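Local coordinates for protein lipocalin AI-4 (Rhodnius prolixus, PDB 5H9N) that binds cysteinyl leukotrienes such as leukotriene C4 in its lipocalin barrel, probably sequestering these host mediators during blood feeding, at residues 32-46 with 144-156. The protein carries 1 engineered substitution. Residues are numbered along the deposited sequence; the frame is centred on the assembly and turned at random.
Sequences YLTHSRDSEVPVRCE and QLELTSLNKLGCS
In this lipocalin barrel the C-terminal tail adds a short antiparallel strand, 151-152, to the end of strand 30-36, and a disulfide ties it down beyond the pairing. Ser36 and Asn151 form the hydrogen-bonded pair: Ser36 N donates to Asn151 O (3.0 Å), and Asn151 N donates back to Ser36 O (2.8 Å). Next to them His35 and Lys152 make the non-hydrogen-bonded pair, the lysine's aliphatic CG lying 3.7 Å from His35 NE2 while its extended chain carries NZ away from the imidazole. The ring is held at its edge, in plane, by a hydrogen bond between Thr34 OG1 and His35 ND1 (2.9 Å); Thr34 and His35 together form a classic bulge opposite Leu125 of strand 120-127.

Leu153, an apolar branched residue, points at segment 32-46 and packs between Leu33 of the strand and Ser39 and Val43 of the loop. Leu153 N bonds nearly straight to Thr34 O (165° at the hydrogen), and chi1 of -55° sets CG anti to the carbonyl carbon, against Thr34 O and C. Of its branches, CD1 rests on Leu33 CG at 3.7 Å, CD2 on Ser39 CB and, more loosely, on Val43 CG1. The Gly154 backbone runs against Val43 CG2 and Arg44, and Gly154 N reaches Arg44 O from above its carbonyl plane (2.9 Å). The Cys45 SG-Cys155 SG bond (2.1 Å) has a relaxed torsion of 96°, while a water accepts from Cys155 N and donates to Thr34 O. Backbone bonds, an apolar contact from Leu153 and a covalent link follow in succession; no salt bridge joins the two segments, and the disulfide, which suits a secreted protein, probably limits fraying of the tail.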
loop_
_atom_site.group_PDB
_atom_site.type_symbol
_atom_site.label_atom_id
_atom_site.label_comp_id
_atom_site.label_asym_id
_atom_site.label_seq_id
_atom_site.Cartn_x
_atom_site.Cartn_y
_atom_site.Cartn_z
ATOM N N TYR A 32 -1.309 7.832 6.364
ATOM C CA TYR A 32 -1.840 6.955 7.411
ATOM C C TYR A 32 -2.633 5.839 6.773
ATOM O O TYR A 32 -3.478 6.086 5.914
ATOM C CB TYR A 32 -2.729 7.741 8.383
ATOM C CG TYR A 32 -1.982 8.803 9.139
ATOM C CD1 TYR A 32 -1.782 10.059 8.580
ATOM C CD2 TYR A 32 -1.452 8.549 10.401
ATOM C CE1 TYR A 32 -1.077 11.040 9.255
ATOM C CE2 TYR A 32 -0.749 9.528 11.089
ATOM C CZ TYR A 32 -0.569 10.763 10.504
ATOM O OH TYR A 32 0.129 11.753 11.160
ATOM N N LEU A 33 -2.381 4.604 7.205
ATOM C CA LEU A 33 -3.128 3.464 6.711
ATOM C C LEU A 33 -4.423 3.358 7.521
ATOM O O LEU A 33 -4.422 2.850 8.648
ATOM C CB LEU A 33 -2.274 2.193 6.819
ATOM C CG LEU A 33 -2.934 0.877 6.402
ATOM C CD1 LEU A 33 -3.652 1.011 5.076
ATOM C CD2 LEU A 33 -1.899 -0.254 6.348
ATOM N N THR A 34 -5.524 3.867 6.992
ATOM C CA THR A 34 -6.737 3.972 7.800
ATOM C C THR A 34 -7.724 2.816 7.616
ATOM O O THR A 34 -8.514 2.553 8.504
ATOM C CB THR A 34 -7.465 5.304 7.525
ATOM O OG1 THR A 34 -7.808 5.405 6.137
ATOM C CG2 THR A 34 -6.600 6.485 7.876
ATOM N N HIS A 35 -7.713 2.160 6.462
ATOM C CA HIS A 35 -8.656 1.089 6.155
ATOM C C HIS A 35 -7.988 0.042 5.291
ATOM O O HIS A 35 -7.058 0.368 4.546
ATOM C CB HIS A 35 -9.892 1.588 5.396
ATOM C CG HIS A 35 -10.693 2.622 6.118
ATOM N ND1 HIS A 35 -10.238 3.904 6.316
ATOM C CD2 HIS A 35 -11.940 2.574 6.645
ATOM C CE1 HIS A 35 -11.159 4.596 6.963
ATOM N NE2 HIS A 35 -12.196 3.810 7.180
ATOM N N SER A 36 -8.481 -1.188 5.310
ATOM C CA SER A 36 -7.977 -2.211 4.395
ATOM C C SER A 36 -9.057 -3.273 4.187
ATOM O O SER A 36 -9.976 -3.418 5.011
ATOM C CB SER A 36 -6.674 -2.817 4.922
ATOM O OG SER A 36 -6.862 -3.413 6.192
ATOM N N ARG A 37 -8.978 -3.999 3.076
ATOM C CA ARG A 37 -9.950 -5.043 2.772
ATOM C C ARG A 37 -9.906 -6.124 3.840
ATOM O O ARG A 37 -10.936 -6.522 4.362
ATOM C CB ARG A 37 -9.676 -5.646 1.391
ATOM C CG ARG A 37 -10.702 -6.707 1.003
ATOM C CD ARG A 37 -10.250 -7.541 -0.183
ATOM N NE ARG A 37 -9.063 -8.328 0.149
ATOM C CZ ARG A 37 -8.185 -8.786 -0.736
ATOM N NH1 ARG A 37 -8.335 -8.549 -2.039
ATOM N NH2 ARG A 37 -7.140 -9.481 -0.315
ATOM N N ASP A 38 -8.699 -6.604 4.131
ATOM C CA ASP A 38 -8.454 -7.633 5.137
ATOM C C ASP A 38 -7.732 -6.960 6.285
ATOM O O ASP A 38 -6.867 -6.114 6.054
ATOM C CB ASP A 38 -7.589 -8.770 4.585
ATOM C CG ASP A 38 -8.140 -9.383 3.312
ATOM O OD1 ASP A 38 -9.345 -9.240 3.042
ATOM O OD2 ASP A 38 -7.352 -10.036 2.590
ATOM N N SER A 39 -8.055 -7.328 7.518
ATOM C CA SER A 39 -7.389 -6.741 8.670
ATOM C C SER A 39 -7.180 -7.774 9.765
ATOM O O SER A 39 -7.813 -8.822 9.777
ATOM C CB SER A 39 -8.187 -5.557 9.207
ATOM O OG SER A 39 -9.495 -5.944 9.557
ATOM N N GLU A 40 -6.270 -7.468 10.672
ATOM C CA GLU A 40 -6.028 -8.318 11.821
ATOM C C GLU A 40 -6.453 -7.581 13.075
ATOM O O GLU A 40 -6.816 -6.405 13.026
ATOM C CB GLU A 40 -4.554 -8.711 11.893
ATOM C CG GLU A 40 -4.083 -9.574 10.732
ATOM C CD GLU A 40 -3.694 -8.758 9.516
ATOM O OE1 GLU A 40 -3.834 -7.517 9.563
ATOM O OE2 GLU A 40 -3.252 -9.358 8.513
ATOM N N VAL A 41 -6.432 -8.277 14.194
ATOM C CA VAL A 41 -6.622 -7.630 15.484
ATOM C C VAL A 41 -5.368 -7.819 16.329
ATOM O O VAL A 41 -4.657 -8.806 16.165
ATOM C CB VAL A 41 -7.860 -8.165 16.229
ATOM C CG1 VAL A 41 -9.141 -7.659 15.567
ATOM C CG2 VAL A 41 -7.849 -9.684 16.298
ATOM N N PRO A 42 -5.063 -6.846 17.199
ATOM C CA PRO A 42 -5.778 -5.574 17.357
ATOM C C PRO A 42 -5.464 -4.624 16.211
ATOM O O PRO A 42 -4.353 -4.674 15.671
ATOM C CB PRO A 42 -5.219 -5.032 18.671
ATOM C CG PRO A 42 -3.804 -5.540 18.681
ATOM C CD PRO A 42 -3.865 -6.915 18.058
ATOM N N VAL A 43 -6.401 -3.762 15.838
ATOM C CA VAL A 43 -6.086 -2.798 14.796
ATOM C C VAL A 43 -5.133 -1.739 15.355
ATOM O O VAL A 43 -5.078 -1.477 16.563
ATOM C CB VAL A 43 -7.355 -2.142 14.188
ATOM C CG1 VAL A 43 -8.228 -3.199 13.499
ATOM C CG2 VAL A 43 -8.141 -1.361 15.235
ATOM N N ARG A 44 -4.353 -1.172 14.441
ATOM C CA ARG A 44 -3.264 -0.249 14.739
ATOM C C ARG A 44 -3.340 0.936 13.791
ATOM O O ARG A 44 -4.094 0.908 12.808
ATOM C CB ARG A 44 -1.912 -0.950 14.594
ATOM C CG ARG A 44 -1.657 -2.075 15.599
ATOM C CD ARG A 44 -0.388 -2.854 15.253
ATOM N NE ARG A 44 -0.528 -3.511 13.953
ATOM C CZ ARG A 44 0.094 -3.137 12.836
ATOM N NH1 ARG A 44 0.954 -2.129 12.854
ATOM N NH2 ARG A 44 -0.128 -3.794 11.704
ATOM N N CYS A 45 -2.560 1.973 14.084
ATOM C CA CYS A 45 -2.431 3.110 13.184
ATOM C C CYS A 45 -1.006 3.219 12.676
ATOM O O CYS A 45 -0.117 3.745 13.364
ATOM C CB CYS A 45 -2.842 4.410 13.873
ATOM S SG CYS A 45 -2.887 5.776 12.716
ATOM N N GLU A 46 -0.793 2.719 11.471
ATOM C CA GLU A 46 0.509 2.809 10.823
ATOM C C GLU A 46 0.643 4.106 10.050
ATOM O O GLU A 46 -0.169 4.397 9.169
ATOM C CB GLU A 46 0.720 1.621 9.879
ATOM C CG GLU A 46 0.817 0.288 10.586
ATOM C CD GLU A 46 1.186 -0.860 9.656
ATOM O OE1 GLU A 46 1.013 -0.740 8.425
ATOM O OE2 GLU A 46 1.650 -1.885 10.188
ATOM N N GLN A 144 -16.374 -1.114 -8.474
ATOM C CA GLN A 144 -15.792 -1.888 -9.563
ATOM C C GLN A 144 -14.864 -2.983 -9.051
ATOM O O GLN A 144 -14.824 -4.082 -9.610
ATOM C CB GLN A 144 -15.054 -0.959 -10.525
ATOM C CG GLN A 144 -16.012 -0.046 -11.291
ATOM C CD GLN A 144 -15.312 1.019 -12.114
ATOM O OE1 GLN A 144 -14.176 1.399 -11.830
ATOM N NE2 GLN A 144 -15.998 1.515 -13.141
ATOM N N LEU A 145 -14.133 -2.693 -7.981
ATOM C CA LEU A 145 -13.216 -3.659 -7.396
ATOM C C LEU A 145 -13.853 -4.543 -6.326
ATOM O O LEU A 145 -13.161 -5.357 -5.707
ATOM C CB LEU A 145 -12.017 -2.937 -6.784
ATOM C CG LEU A 145 -11.097 -2.181 -7.740
ATOM C CD1 LEU A 145 -10.165 -1.279 -6.951
ATOM C CD2 LEU A 145 -10.297 -3.149 -8.596
ATOM N N GLU A 146 -15.154 -4.367 -6.101
ATOM C CA GLU A 146 -15.892 -5.116 -5.080
ATOM C C GLU A 146 -15.301 -4.903 -3.681
ATOM O O GLU A 146 -15.145 -5.844 -2.902
ATOM C CB GLU A 146 -15.929 -6.605 -5.446
ATOM C CG GLU A 146 -16.307 -6.845 -6.909
ATOM C CD GLU A 146 -16.448 -8.313 -7.266
ATOM O OE1 GLU A 146 -15.879 -9.162 -6.552
ATOM O OE2 GLU A 146 -17.126 -8.616 -8.272
ATOM N N LEU A 147 -14.981 -3.651 -3.371
ATOM C CA LEU A 147 -14.431 -3.267 -2.075
ATOM C C LEU A 147 -15.418 -2.404 -1.300
ATOM O O LEU A 147 -15.092 -1.293 -0.874
ATOM C CB LEU A 147 -13.123 -2.513 -2.258
ATOM C CG LEU A 147 -12.003 -3.303 -2.934
ATOM C CD1 LEU A 147 -10.847 -2.383 -3.217
ATOM C CD2 LEU A 147 -11.550 -4.471 -2.045
ATOM N N THR A 148 -16.620 -2.930 -1.113
ATOM C CA THR A 148 -17.721 -2.139 -0.583
ATOM C C THR A 148 -17.802 -2.105 0.941
ATOM O O THR A 148 -18.648 -1.405 1.500
ATOM C CB THR A 148 -19.065 -2.644 -1.131
ATOM O OG1 THR A 148 -19.232 -4.026 -0.787
ATOM C CG2 THR A 148 -19.113 -2.490 -2.645
ATOM N N SER A 149 -16.938 -2.849 1.621
ATOM C CA SER A 149 -16.885 -2.732 3.077
ATOM C C SER A 149 -15.468 -2.801 3.634
ATOM O O SER A 149 -15.117 -3.750 4.341
ATOM C CB SER A 149 -17.747 -3.815 3.733
ATOM O OG SER A 149 -17.280 -5.112 3.404
ATOM N N LEU A 150 -14.664 -1.786 3.341
ATOM C CA LEU A 150 -13.310 -1.757 3.882
ATOM C C LEU A 150 -13.340 -1.725 5.404
ATOM O O LEU A 150 -14.190 -1.071 6.014
ATOM C CB LEU A 150 -12.520 -0.560 3.355
ATOM C CG LEU A 150 -12.230 -0.562 1.854
ATOM C CD1 LEU A 150 -11.504 0.720 1.460
ATOM C CD2 LEU A 150 -11.431 -1.779 1.425
ATOM N N ASN A 151 -12.423 -2.455 6.018
ATOM C CA ASN A 151 -12.305 -2.484 7.465
ATOM C C ASN A 151 -11.557 -1.275 7.972
ATOM O O ASN A 151 -10.454 -0.991 7.507
ATOM C CB ASN A 151 -11.570 -3.734 7.913
ATOM C CG ASN A 151 -12.326 -4.998 7.597
ATOM O OD1 ASN A 151 -13.405 -4.971 6.986
ATOM N ND2 ASN A 151 -11.774 -6.125 8.026
ATOM N N LYS A 152 -12.133 -0.571 8.935
ATOM C CA LYS A 152 -11.449 0.555 9.551
ATOM C C LYS A 152 -10.405 0.045 10.540
ATOM O O LYS A 152 -10.667 -0.868 11.324
ATOM C CB LYS A 152 -12.437 1.483 10.245
ATOM C CG LYS A 152 -11.778 2.761 10.729
ATOM C CD LYS A 152 -12.771 3.695 11.386
ATOM C CE LYS A 152 -12.122 5.057 11.626
ATOM N NZ LYS A 152 -13.060 6.020 12.266
ATOM N N LEU A 153 -9.226 0.644 10.517
ATOM C CA LEU A 153 -8.132 0.217 11.374
ATOM C C LEU A 153 -8.093 1.104 12.627
ATOM O O LEU A 153 -9.154 1.493 13.133
ATOM C CB LEU A 153 -6.820 0.204 10.581
ATOM C CG LEU A 153 -6.940 -0.657 9.311
ATOM C CD1 LEU A 153 -5.654 -0.605 8.491
ATOM C CD2 LEU A 153 -7.344 -2.092 9.614
ATOM N N GLY A 154 -6.901 1.377 13.146
ATOM C CA GLY A 154 -6.798 1.989 14.465
ATOM C C GLY A 154 -6.460 3.467 14.478
ATOM O O GLY A 154 -6.103 3.999 15.531
ATOM N N CYS A 155 -6.519 4.134 13.332
ATOM C CA CYS A 155 -6.347 5.585 13.282
ATOM C C CYS A 155 -7.671 6.305 13.523
ATOM O O CYS A 155 -8.739 5.786 13.160
ATOM C CB CYS A 155 -5.809 6.016 11.913
ATOM S SG CYS A 155 -4.304 5.209 11.343
ATOM N N SER A 156 -7.611 7.506 14.078
ATOM C CA SER A 156 -8.788 8.358 14.173
ATOM C C SER A 156 -8.379 9.822 14.147
ATOM O O SER A 156 -7.194 10.141 14.258
ATOM C CB SER A 156 -9.585 8.046 15.443
ATOM O OG SER A 156 -8.861 8.429 16.600
HETATM O O HOH W 1 -8.150 3.848 10.951
HETATM O O HOH W 2 -13.404 -5.783 3.449
#